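Long-range contact in CurF (Lyngbya majuscula, PDB 2Q35), which probably catalyses decarboxylation of an acyl intermediate during polyketide beta-branching, as the ECH2 domain with a crotonase fold: residues 49-63 and 91-105. The protein carries 1 engineered substitution. Numbering follows the deposited sequence.
Sequences KVVILTGYGNYFSSG and IPIIAAMQGHSFGGG
Gln98 reaches from the 91-105 segment into the loop of residues 55-59 and ties it down with both ends of its amide. From CB, chi1 of 91° sets CG at an unusual angle, and a bend at chi2 of -52° carries the chain inward. CG lies near Gly57 O, and CD sits among Gly57 O and Gly55 C. OE1 accepts from Gly55 N at 3.1 Å, the donor standing above the carbonyl plane. NE2 donates twice, to Gly57 O at 2.9 Å and to Tyr59 O at 3.0 Å; both acceptors lie close to the amide plane, which fixes its rotation. Tyr59 O also accepts from Tyr56 N, while Tyr59 N returns a bond to Tyr56 O and closes the type II' turn. With the amide cut back to an alanine, Gly55 N and Gly57 O would probably lose these partners and the turn be freer to move.

Before the turn, strands 50-54 and 93-97 run parallel in the central sheet of the crotonase fold, with Thr54 OG1 donating in plane to a lone pair of Ala96 O at 2.8 Å. Beyond it, Phe60 presents one ring face to Met97, whose CG stands 3.6 Å from the ring centroid, 6° off the normal; SD follows over the same face in a Met-aromatic contact. A beta bulge lets Phe60 N and Ser61 N share His100 O. The His100 edge meets the Tyr59 face in an offset edge-to-face pair, while His100 ND1 bonds to Val122 N. Backbone hydrogen bonds such as Val51 N to Pro92 O thus join the strands, with Ile52 and Ala96 packed beside them, whereas the doubly donating Gln98 amide holds the turn following strand 50-54.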
loop_
_atom_site.group_PDB
_atom_site.type_symbol
_atom_site.label_atom_id
_atom_site.label_comp_id
_atom_site.label_asym_id
_atom_site.label_seq_id
_atom_site.Cartn_x
_atom_site.Cartn_y
_atom_site.Cartn_z
ATOM N N LYS A 49 29.067 4.002 -2.576
ATOM C CA LYS A 49 27.875 3.497 -3.246
ATOM C C LYS A 49 26.632 3.407 -2.359
ATOM O O LYS A 49 25.512 3.434 -2.876
ATOM C CB LYS A 49 28.111 2.092 -3.852
ATOM C CG LYS A 49 29.152 2.008 -4.931
ATOM C CD LYS A 49 29.179 0.552 -5.343
ATOM C CE LYS A 49 29.984 0.293 -6.562
ATOM N NZ LYS A 49 29.994 -1.160 -6.808
ATOM N N VAL A 50 26.827 3.193 -1.051
ATOM C CA VAL A 50 25.685 3.026 -0.098
ATOM C C VAL A 50 26.052 3.729 1.188
ATOM O O VAL A 50 27.183 3.593 1.664
ATOM C CB VAL A 50 25.368 1.514 0.202
ATOM C CG1 VAL A 50 24.163 1.389 1.133
ATOM C CG2 VAL A 50 25.101 0.721 -1.075
ATOM N N VAL A 51 25.124 4.512 1.738
ATOM C CA VAL A 51 25.326 5.151 3.040
ATOM C C VAL A 51 24.449 4.443 4.092
ATOM O O VAL A 51 23.256 4.226 3.848
ATOM C CB VAL A 51 24.877 6.612 2.989
ATOM C CG1 VAL A 51 24.866 7.201 4.408
ATOM C CG2 VAL A 51 25.777 7.420 2.068
ATOM N N ILE A 52 25.038 4.053 5.225
ATOM C CA ILE A 52 24.264 3.594 6.365
ATOM C C ILE A 52 24.250 4.715 7.386
ATOM O O ILE A 52 25.314 5.110 7.904
ATOM C CB ILE A 52 24.896 2.304 6.955
ATOM C CG1 ILE A 52 24.858 1.210 5.869
ATOM C CG2 ILE A 52 24.107 1.829 8.211
ATOM C CD1 ILE A 52 25.470 -0.082 6.281
ATOM N N LEU A 53 23.063 5.238 7.672
ATOM C CA LEU A 53 22.914 6.296 8.678
ATOM C C LEU A 53 22.437 5.692 9.995
ATOM O O LEU A 53 21.432 5.000 10.039
ATOM C CB LEU A 53 21.892 7.325 8.189
ATOM C CG LEU A 53 21.562 8.507 9.106
ATOM C CD1 LEU A 53 22.787 9.374 9.444
ATOM C CD2 LEU A 53 20.432 9.377 8.487
ATOM N N THR A 54 23.137 5.989 11.078
ATOM C CA THR A 54 22.790 5.352 12.356
ATOM C C THR A 54 23.067 6.315 13.518
ATOM O O THR A 54 23.690 7.377 13.339
ATOM C CB THR A 54 23.503 3.990 12.502
ATOM O OG1 THR A 54 22.831 3.189 13.489
ATOM C CG2 THR A 54 24.989 4.150 12.878
ATOM N N GLY A 55 22.586 5.930 14.697
ATOM C CA GLY A 55 22.804 6.678 15.942
ATOM C C GLY A 55 23.860 6.066 16.856
ATOM O O GLY A 55 24.809 5.405 16.405
ATOM N N TYR A 56 23.671 6.286 18.157
ATOM C CA TYR A 56 24.555 5.746 19.180
ATOM C C TYR A 56 23.668 5.291 20.328
ATOM O O TYR A 56 22.621 5.913 20.624
ATOM C CB TYR A 56 25.479 6.853 19.694
ATOM C CG TYR A 56 24.804 7.759 20.707
ATOM C CD1 TYR A 56 24.025 8.847 20.292
ATOM C CD2 TYR A 56 24.915 7.510 22.076
ATOM C CE1 TYR A 56 23.369 9.667 21.222
ATOM C CE2 TYR A 56 24.264 8.329 23.010
ATOM C CZ TYR A 56 23.500 9.404 22.570
ATOM O OH TYR A 56 22.873 10.218 23.494
ATOM N N GLY A 57 24.101 4.237 21.010
ATOM C CA GLY A 57 23.402 3.813 22.221
ATOM C C GLY A 57 21.918 3.624 21.959
ATOM O O GLY A 57 21.528 2.930 21.012
ATOM N N ASN A 58 21.110 4.269 22.794
ATOM C CA ASN A 58 19.658 4.079 22.806
ATOM C C ASN A 58 18.893 4.977 21.839
ATOM O O ASN A 58 17.664 4.905 21.811
ATOM C CB ASN A 58 19.111 4.323 24.210
ATOM C CG ASN A 58 19.453 3.200 25.177
ATOM O OD1 ASN A 58 19.597 2.044 24.774
ATOM N ND2 ASN A 58 19.580 3.537 26.449
ATOM N N TYR A 59 19.613 5.816 21.090
ATOM C CA TYR A 59 18.990 6.875 20.283
ATOM C C TYR A 59 19.419 6.850 18.833
ATOM O O TYR A 59 20.625 6.846 18.521
ATOM C CB TYR A 59 19.321 8.255 20.850
ATOM C CG TYR A 59 18.818 8.445 22.243
ATOM C CD1 TYR A 59 17.499 8.799 22.472
ATOM C CD2 TYR A 59 19.657 8.225 23.328
ATOM C CE1 TYR A 59 17.019 8.948 23.779
ATOM C CE2 TYR A 59 19.198 8.373 24.634
ATOM C CZ TYR A 59 17.878 8.723 24.845
ATOM O OH TYR A 59 17.444 8.886 26.141
ATOM N N PHE A 60 18.424 6.835 17.952
ATOM C CA PHE A 60 18.683 7.131 16.561
ATOM C C PHE A 60 18.648 8.660 16.384
ATOM O O PHE A 60 19.668 9.276 16.100
ATOM C CB PHE A 60 17.702 6.419 15.608
ATOM C CG PHE A 60 17.874 6.846 14.163
ATOM C CD1 PHE A 60 18.941 6.365 13.427
ATOM C CD2 PHE A 60 16.983 7.771 13.556
ATOM C CE1 PHE A 60 19.128 6.740 12.061
ATOM C CE2 PHE A 60 17.178 8.178 12.204
ATOM C CZ PHE A 60 18.257 7.657 11.469
ATOM N N SER A 61 17.468 9.261 16.570
ATOM C CA SER A 61 17.319 10.719 16.498
ATOM C C SER A 61 16.119 11.206 17.300
ATOM O O SER A 61 15.019 10.665 17.179
ATOM C CB SER A 61 17.188 11.160 15.033
ATOM O OG SER A 61 16.942 12.569 14.992
ATOM N N SER A 62 16.342 12.235 18.122
ATOM C CA SER A 62 15.297 12.782 19.000
ATOM C C SER A 62 14.563 13.963 18.351
ATOM O O SER A 62 13.632 14.511 18.937
ATOM C CB SER A 62 15.883 13.192 20.368
ATOM O OG SER A 62 16.401 12.050 21.045
ATOM N N GLY A 63 14.949 14.321 17.128
ATOM C CA GLY A 63 14.280 15.444 16.458
ATOM C C GLY A 63 14.419 16.754 17.214
ATOM O O GLY A 63 15.436 16.995 17.889
ATOM N N ILE A 91 23.164 8.606 -3.783
ATOM C CA ILE A 91 23.330 7.156 -3.589
ATOM C C ILE A 91 22.368 6.633 -2.530
ATOM O O ILE A 91 21.909 7.379 -1.677
ATOM C CB ILE A 91 24.800 6.760 -3.274
ATOM C CG1 ILE A 91 25.339 7.535 -2.064
ATOM C CG2 ILE A 91 25.686 6.968 -4.535
ATOM C CD1 ILE A 91 26.629 6.940 -1.494
ATOM N N PRO A 92 22.026 5.331 -2.602
ATOM C CA PRO A 92 21.067 4.791 -1.620
ATOM C C PRO A 92 21.519 4.933 -0.163
ATOM O O PRO A 92 22.718 4.797 0.154
ATOM C CB PRO A 92 20.994 3.291 -1.958
ATOM C CG PRO A 92 21.768 3.077 -3.175
ATOM C CD PRO A 92 22.445 4.347 -3.615
ATOM N N ILE A 93 20.544 5.219 0.690
ATOM C CA ILE A 93 20.759 5.362 2.126
ATOM C C ILE A 93 19.916 4.325 2.870
ATOM O O ILE A 93 18.720 4.164 2.576
ATOM C CB ILE A 93 20.364 6.785 2.614
ATOM C CG1 ILE A 93 21.154 7.869 1.893
ATOM C CG2 ILE A 93 20.529 6.941 4.163
ATOM C CD1 ILE A 93 20.565 9.279 2.196
ATOM N N ILE A 94 20.538 3.623 3.825
ATOM C CA ILE A 94 19.827 2.731 4.754
ATOM C C ILE A 94 19.856 3.359 6.149
ATOM O O ILE A 94 20.927 3.636 6.679
ATOM C CB ILE A 94 20.522 1.360 4.832
ATOM C CG1 ILE A 94 20.643 0.724 3.432
ATOM C CG2 ILE A 94 19.803 0.411 5.824
ATOM C CD1 ILE A 94 21.536 -0.524 3.340
ATOM N N ALA A 95 18.686 3.599 6.741
ATOM C CA ALA A 95 18.629 4.209 8.071
ATOM C C ALA A 95 18.579 3.054 9.053
ATOM O O ALA A 95 17.564 2.362 9.127
ATOM C CB ALA A 95 17.394 5.041 8.234
ATOM N N ALA A 96 19.657 2.889 9.784
ATOM C CA ALA A 96 19.732 1.808 10.796
ATOM C C ALA A 96 19.316 2.414 12.131
ATOM O O ALA A 96 20.127 2.992 12.864
ATOM C CB ALA A 96 21.152 1.216 10.865
ATOM N N MET A 97 18.019 2.369 12.400
ATOM C CA MET A 97 17.480 3.043 13.564
ATOM C C MET A 97 17.579 2.059 14.748
ATOM O O MET A 97 16.596 1.426 15.130
ATOM C CB MET A 97 16.060 3.518 13.305
ATOM C CG MET A 97 15.965 4.454 12.108
ATOM S SD MET A 97 14.412 5.402 12.049
ATOM C CE MET A 97 13.200 4.095 12.280
ATOM N N GLN A 98 18.783 1.978 15.300
ATOM C CA GLN A 98 19.075 1.016 16.395
ATOM C C GLN A 98 18.508 1.481 17.734
ATOM O O GLN A 98 18.481 0.712 18.716
ATOM C CB GLN A 98 20.592 0.760 16.482
ATOM C CG GLN A 98 21.425 1.670 17.421
ATOM C CD GLN A 98 21.228 3.172 17.220
ATOM O OE1 GLN A 98 20.981 3.661 16.098
ATOM N NE2 GLN A 98 21.316 3.916 18.317
ATOM N N GLY A 99 18.152 2.757 17.786
ATOM C CA GLY A 99 17.577 3.419 18.953
ATOM C C GLY A 99 16.272 4.143 18.667
ATOM O O GLY A 99 15.654 3.960 17.612
ATOM N N HIS A 100 15.832 4.946 19.630
ATOM C CA HIS A 100 14.531 5.572 19.544
ATOM C C HIS A 100 14.585 6.614 18.427
ATOM O O HIS A 100 15.650 7.172 18.134
ATOM C CB HIS A 100 14.223 6.328 20.826
ATOM C CG HIS A 100 14.368 5.509 22.071
ATOM N ND1 HIS A 100 13.643 4.359 22.295
ATOM C CD2 HIS A 100 15.109 5.712 23.184
ATOM C CE1 HIS A 100 13.953 3.871 23.486
ATOM N NE2 HIS A 100 14.851 4.666 24.040
ATOM N N SER A 101 13.419 6.883 17.853
ATOM C CA SER A 101 13.288 8.002 16.889
ATOM C C SER A 101 11.989 8.751 17.142
ATOM O O SER A 101 10.900 8.164 17.039
ATOM C CB SER A 101 13.282 7.444 15.464
ATOM O OG SER A 101 14.395 6.611 15.210
ATOM N N PHE A 102 12.099 10.053 17.453
ATOM C CA PHE A 102 10.943 10.855 17.829
ATOM C C PHE A 102 10.765 12.032 16.870
ATOM O O PHE A 102 11.733 12.743 16.582
ATOM C CB PHE A 102 11.128 11.446 19.223
ATOM C CG PHE A 102 11.318 10.415 20.311
ATOM C CD1 PHE A 102 12.550 10.282 20.926
ATOM C CD2 PHE A 102 10.268 9.617 20.720
ATOM C CE1 PHE A 102 12.757 9.345 21.938
ATOM C CE2 PHE A 102 10.456 8.682 21.747
ATOM C CZ PHE A 102 11.716 8.549 22.346
ATOM N N GLY A 103 9.532 12.235 16.416
ATOM C CA GLY A 103 9.148 13.422 15.633
ATOM C C GLY A 103 9.944 13.530 14.349
ATOM O O GLY A 103 9.993 12.573 13.565
ATOM N N GLY A 104 10.609 14.672 14.174
ATOM C CA GLY A 104 11.512 14.861 13.040
ATOM C C GLY A 104 12.570 13.771 12.946
ATOM O O GLY A 104 13.075 13.465 11.851
ATOM N N GLY A 105 12.927 13.183 14.096
ATOM C CA GLY A 105 13.933 12.116 14.109
ATOM C C GLY A 105 13.432 10.833 13.454
ATOM O O GLY A 105 14.208 10.092 12.844
#